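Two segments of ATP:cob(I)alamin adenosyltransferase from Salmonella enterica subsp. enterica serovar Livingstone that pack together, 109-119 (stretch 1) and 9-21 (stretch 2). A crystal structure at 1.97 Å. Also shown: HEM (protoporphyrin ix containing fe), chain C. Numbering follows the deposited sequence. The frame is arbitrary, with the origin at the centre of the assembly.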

# COMPACT_ATOMS: atom_id res chain seq x y z
N ALA E 109 27.58 -3.14 -0.53
CA ALA E 109 27.82 -1.77 -0.87
C ALA E 109 29.14 -1.68 -1.65
O ALA E 109 30.06 -2.44 -1.39
CB ALA E 109 27.92 -0.93 0.37
N LEU E 110 29.17 -0.82 -2.64
CA LEU E 110 30.32 -0.70 -3.55
C LEU E 110 30.96 0.68 -3.29
O LEU E 110 30.29 1.71 -3.41
CB LEU E 110 29.89 -0.81 -4.97
CG LEU E 110 29.06 -2.06 -5.31
CD1 LEU E 110 28.58 -2.00 -6.74
CD2 LEU E 110 29.83 -3.34 -5.08
N TRP E 111 32.26 0.66 -3.05
CA TRP E 111 33.03 1.87 -2.70
C TRP E 111 34.29 2.03 -3.56
O TRP E 111 34.88 1.05 -4.00
CB TRP E 111 33.52 1.78 -1.27
CG TRP E 111 32.50 1.68 -0.23
CD1 TRP E 111 31.87 0.56 0.16
CD2 TRP E 111 31.99 2.74 0.59
NE1 TRP E 111 30.98 0.85 1.16
CE2 TRP E 111 31.02 2.18 1.43
CE3 TRP E 111 32.28 4.10 0.69
CZ2 TRP E 111 30.34 2.95 2.40
CZ3 TRP E 111 31.60 4.87 1.62
CH2 TRP E 111 30.65 4.31 2.46
N ARG E 112 34.62 3.28 -3.90
CA ARG E 112 35.86 3.64 -4.65
C ARG E 112 36.41 4.87 -3.99
O ARG E 112 35.69 5.88 -3.97
CB ARG E 112 35.60 4.00 -6.13
CG ARG E 112 36.28 3.12 -7.10
CD ARG E 112 36.11 3.65 -8.54
NE ARG E 112 36.00 2.40 -9.21
CZ ARG E 112 35.12 2.08 -10.14
NH1 ARG E 112 34.22 2.94 -10.60
NH2 ARG E 112 35.19 0.89 -10.63
N ASP E 113 37.68 4.83 -3.61
CA ASP E 113 38.36 6.03 -3.05
C ASP E 113 37.57 6.68 -1.92
O ASP E 113 37.40 7.91 -1.91
CB ASP E 113 38.63 7.08 -4.15
CG ASP E 113 39.54 6.57 -5.29
OD1 ASP E 113 40.30 5.59 -5.09
OD2 ASP E 113 39.42 7.09 -6.44
N GLY E 114 37.03 5.86 -1.02
CA GLY E 114 36.22 6.35 0.07
C GLY E 114 34.81 6.84 -0.26
O GLY E 114 34.12 7.36 0.62
N ILE E 115 34.36 6.69 -1.51
CA ILE E 115 33.08 7.20 -1.96
C ILE E 115 32.17 5.99 -2.23
O ILE E 115 32.54 5.07 -2.96
CB ILE E 115 33.21 8.05 -3.24
CG1 ILE E 115 34.17 9.27 -3.02
CG2 ILE E 115 31.86 8.54 -3.74
CD1 ILE E 115 33.66 10.28 -2.03
N LEU E 116 30.94 6.08 -1.73
CA LEU E 116 29.93 5.07 -2.01
C LEU E 116 29.43 5.27 -3.42
O LEU E 116 28.93 6.34 -3.80
CB LEU E 116 28.76 5.21 -1.04
CG LEU E 116 27.58 4.24 -1.27
CD1 LEU E 116 28.02 2.84 -0.94
CD2 LEU E 116 26.40 4.65 -0.40
N ILE E 117 29.49 4.23 -4.25
CA ILE E 117 29.06 4.38 -5.65
C ILE E 117 27.85 3.53 -6.06
O ILE E 117 27.37 3.68 -7.19
CB ILE E 117 30.25 4.12 -6.67
CG1 ILE E 117 30.87 2.72 -6.57
CG2 ILE E 117 31.37 5.16 -6.42
CD1 ILE E 117 31.93 2.43 -7.67
N GLY E 118 27.46 2.59 -5.22
CA GLY E 118 26.35 1.73 -5.57
C GLY E 118 26.23 0.57 -4.64
O GLY E 118 26.91 0.47 -3.63
N GLY E 119 25.34 -0.31 -5.05
CA GLY E 119 24.97 -1.49 -4.35
C GLY E 119 24.67 -2.60 -5.32
O GLY E 119 24.12 -2.38 -6.40
CHA HEM C . 29.03 -7.07 -25.20
CHB HEM C . 25.43 -4.19 -23.63
CHC HEM C . 24.36 -7.71 -20.50
CHD HEM C . 27.65 -10.66 -22.40
C1A HEM C . 28.19 -6.03 -24.99
C2A HEM C . 28.33 -4.78 -25.61
C3A HEM C . 27.32 -3.97 -25.16
C4A HEM C . 26.52 -4.70 -24.29
CMA HEM C . 27.09 -2.51 -25.53
CAA HEM C . 29.43 -4.35 -26.57
CBA HEM C . 30.46 -3.58 -25.71
CGA HEM C . 31.90 -3.76 -26.15
O1A HEM C . 32.45 -2.83 -26.80
O2A HEM C . 32.51 -4.81 -25.84
C1B HEM C . 24.80 -4.91 -22.64
C2B HEM C . 23.74 -4.41 -21.88
C3B HEM C . 23.43 -5.39 -20.99
C4B HEM C . 24.36 -6.52 -21.22
CMB HEM C . 23.13 -3.02 -22.09
CAB HEM C . 22.32 -5.25 -20.03
CBB HEM C . 21.89 -6.12 -19.15
C1C HEM C . 25.16 -8.82 -20.71
C2C HEM C . 25.09 -10.02 -19.95
C3C HEM C . 26.05 -10.88 -20.52
C4C HEM C . 26.66 -10.15 -21.60
CMC HEM C . 24.15 -10.32 -18.77
CAC HEM C . 26.46 -12.28 -20.20
CBC HEM C . 25.97 -13.05 -19.26
C1D HEM C . 28.27 -9.86 -23.32
C2D HEM C . 29.37 -10.46 -24.08
C3D HEM C . 29.81 -9.46 -24.87
C4D HEM C . 28.92 -8.29 -24.60
CMD HEM C . 29.87 -11.89 -23.96
CAD HEM C . 30.95 -9.56 -25.90
CBD HEM C . 32.34 -9.76 -25.29
CGD HEM C . 33.24 -8.55 -25.44
O1D HEM C . 34.41 -8.68 -25.92
O2D HEM C . 32.82 -7.43 -25.06
NA HEM C . 27.07 -5.95 -24.15
NB HEM C . 25.12 -6.13 -22.23
NC HEM C . 26.15 -8.89 -21.66
ND HEM C . 28.03 -8.56 -23.65
FE HEM C . 26.65 -7.36 -22.97
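Stretch 2 (9-21) PVALSFHDLHQLT

One arginine can tie a loop and the helix that follows it to a β-hairpin, with apolar packing alongside, when it reaches both the loop backbone and a carboxylate in the first helical turn. Stretches 109-119 and 9-21 of this adenosyltransferase illustrate the principle, and together they bury 455 Å² of surface, counted over both sides.

Stretch 1 is a hairpin. Its strands, 109-112 and 115-119, are joined by a type I' turn from R112 to I115, in which D113 and G114 both have positive phi. The turn is closed by paired backbone bonds, R112 N to I115 O and I115 N to R112 O, each 2.9 Å. Further along, L110 N bonds to G118 O and I117 N to L110 O, both at 2.8 Å. Alternation along the strands turns L110, R112, I115 and I117 toward stretch 2, whereas W111 and L116 point away.

Stretch 2 approaches as an irregular segment through S13 and becomes helical at F14. V10 lies near the turn end of the hairpin, with its CA 6.1 Å from the CA of R112; the CA of A11 is 5.4 Å from that of I117. From V10, beside the turn, the chain passes to L12, against I117 and L110 farther from the turn, and then enters the helix, where D16 and L20, one turn apart, both face the hairpin.

The direct hydrogen bonds between the stretches all come from R112. Its guanidinium meets the carboxylate of D16 in a salt bridge with two good hydrogen bonds, NH1 to OD2 at 2.9 Å and NH2 to OD1 at 3.1 Å, and a weak one from NH2 to OD2 at 3.2 Å. R112 NH1 also donates to V10 O at 3.1 Å, so one side chain ties the loop and the helix to the same strand. These acceptors lie at the edge of the guanidinium, near its plane, where the N-H groups point.

S13, at the N-cap, makes the capping bond, its OG accepting from D16 N at 3.0 Å; in return S13 N donates to D16 OD2, also at 3.0 Å. The oxygen that receives R112 NH1 therefore also serves the start of the helix. A single water adds a bridge between the backbones, accepting from L12 N and donating to I117 O, with its oxygen 2.7 Å from each.

Apolar packing fills the space beside this network. V10 sets its CG2 against I115 CB at 3.9 Å and I117 CG2 at 4.0 Å. L12 leaves its backbone sideways, but its end comes nearer the hairpin: CD2 is 3.5 Å from I117 CD1, and CD1 is 4.3 Å from L110 CD1. The same L110 CD1 meets L20 CD1 at 4.1 Å, extending the contact along the helix. At G118 the fit is close, since a CB there would lie only 2.9 Å from L12 CD1.

H18, whose side chain does not reach the hairpin, binds the heme FE through NE2 at 2.0 Å.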

# COMPACT_ATOMS: atom_id res chain seq x y z
N PRO E 9 34.50 11.34 -10.81
CA PRO E 9 35.26 10.34 -11.59
C PRO E 9 35.04 8.89 -11.16
O PRO E 9 35.10 7.99 -12.00
CB PRO E 9 36.73 10.73 -11.33
CG PRO E 9 36.71 11.52 -10.09
CD PRO E 9 35.40 12.25 -10.08
N VAL E 10 34.78 8.67 -9.87
CA VAL E 10 34.68 7.32 -9.41
C VAL E 10 33.28 6.70 -9.63
O VAL E 10 33.28 5.60 -9.37
CB VAL E 10 35.25 7.02 -7.97
CG1 VAL E 10 36.61 7.64 -7.78
CG2 VAL E 10 34.34 7.70 -7.00
N ALA E 11 32.17 7.30 -10.09
CA ALA E 11 30.89 6.54 -10.27
C ALA E 11 31.04 5.25 -11.05
O ALA E 11 32.04 5.01 -11.71
CB ALA E 11 29.84 7.42 -10.97
N LEU E 12 30.02 4.39 -11.00
CA LEU E 12 29.99 3.22 -11.87
C LEU E 12 29.83 3.57 -13.34
O LEU E 12 28.88 4.23 -13.70
CB LEU E 12 28.83 2.26 -11.47
CG LEU E 12 28.98 1.62 -10.08
CD1 LEU E 12 27.63 1.00 -9.64
CD2 LEU E 12 30.06 0.56 -10.01
N SER E 13 30.75 3.07 -14.18
CA SER E 13 30.73 3.31 -15.61
C SER E 13 29.88 2.24 -16.24
O SER E 13 29.59 1.23 -15.59
CB SER E 13 32.17 3.22 -16.15
OG SER E 13 32.72 1.91 -15.96
N PHE E 14 29.63 2.39 -17.55
CA PHE E 14 29.03 1.35 -18.36
C PHE E 14 29.77 0.05 -18.23
O PHE E 14 29.21 -1.04 -17.96
CB PHE E 14 28.94 1.70 -19.87
CG PHE E 14 28.60 0.48 -20.74
CD1 PHE E 14 27.35 -0.01 -20.77
CD2 PHE E 14 29.61 -0.26 -21.34
CE1 PHE E 14 27.04 -1.15 -21.49
CE2 PHE E 14 29.34 -1.43 -22.04
CZ PHE E 14 28.03 -1.88 -22.11
N HIS E 15 31.09 0.11 -18.42
CA HIS E 15 31.91 -1.07 -18.26
C HIS E 15 31.78 -1.73 -16.85
O HIS E 15 31.77 -2.95 -16.70
CB HIS E 15 33.40 -0.72 -18.56
CG HIS E 15 34.33 -1.88 -18.38
ND1 HIS E 15 34.53 -2.87 -19.34
CD2 HIS E 15 35.14 -2.20 -17.35
CE1 HIS E 15 35.41 -3.75 -18.89
NE2 HIS E 15 35.81 -3.35 -17.70
N ASP E 16 31.82 -0.94 -15.80
CA ASP E 16 31.62 -1.49 -14.43
C ASP E 16 30.32 -2.29 -14.33
O ASP E 16 30.30 -3.37 -13.78
CB ASP E 16 31.55 -0.39 -13.38
CG ASP E 16 32.88 0.33 -13.17
OD1 ASP E 16 33.93 -0.32 -13.16
OD2 ASP E 16 32.87 1.53 -12.73
N LEU E 17 29.25 -1.68 -14.80
CA LEU E 17 27.91 -2.29 -14.70
C LEU E 17 27.86 -3.57 -15.51
O LEU E 17 27.30 -4.57 -15.08
CB LEU E 17 26.85 -1.30 -15.24
CG LEU E 17 26.67 -0.02 -14.40
CD1 LEU E 17 25.80 1.00 -15.14
CD2 LEU E 17 26.15 -0.27 -13.00
N HIS E 18 28.37 -3.50 -16.74
CA HIS E 18 28.37 -4.60 -17.64
C HIS E 18 29.14 -5.78 -17.07
O HIS E 18 28.66 -6.90 -17.15
CB HIS E 18 28.91 -4.17 -19.02
CG HIS E 18 28.61 -5.17 -20.09
ND1 HIS E 18 29.53 -6.13 -20.48
CD2 HIS E 18 27.49 -5.40 -20.82
CE1 HIS E 18 28.99 -6.91 -21.40
NE2 HIS E 18 27.79 -6.47 -21.61
N GLN E 19 30.33 -5.53 -16.56
CA GLN E 19 31.20 -6.55 -16.00
C GLN E 19 30.65 -7.15 -14.74
O GLN E 19 30.73 -8.35 -14.58
CB GLN E 19 32.65 -6.07 -15.78
CG GLN E 19 33.32 -5.76 -17.10
CD GLN E 19 33.25 -6.95 -18.06
OE1 GLN E 19 33.89 -7.96 -17.81
NE2 GLN E 19 32.54 -6.81 -19.18
N LEU E 20 30.07 -6.32 -13.87
CA LEU E 20 29.43 -6.84 -12.68
C LEU E 20 28.34 -7.81 -13.05
O LEU E 20 28.29 -8.91 -12.47
CB LEU E 20 28.80 -5.73 -11.84
CG LEU E 20 29.71 -4.89 -10.96
CD1 LEU E 20 29.00 -3.65 -10.44
CD2 LEU E 20 30.28 -5.70 -9.81
N THR E 21 27.52 -7.43 -13.99
CA THR E 21 26.36 -8.20 -14.39
C THR E 21 26.74 -9.52 -15.09
O THR E 21 26.33 -10.61 -14.72
CB THR E 21 25.44 -7.41 -15.26
OG1 THR E 21 25.07 -6.19 -14.63
CG2 THR E 21 24.17 -8.22 -15.52
O HOH W 1 27.93 5.04 -9.41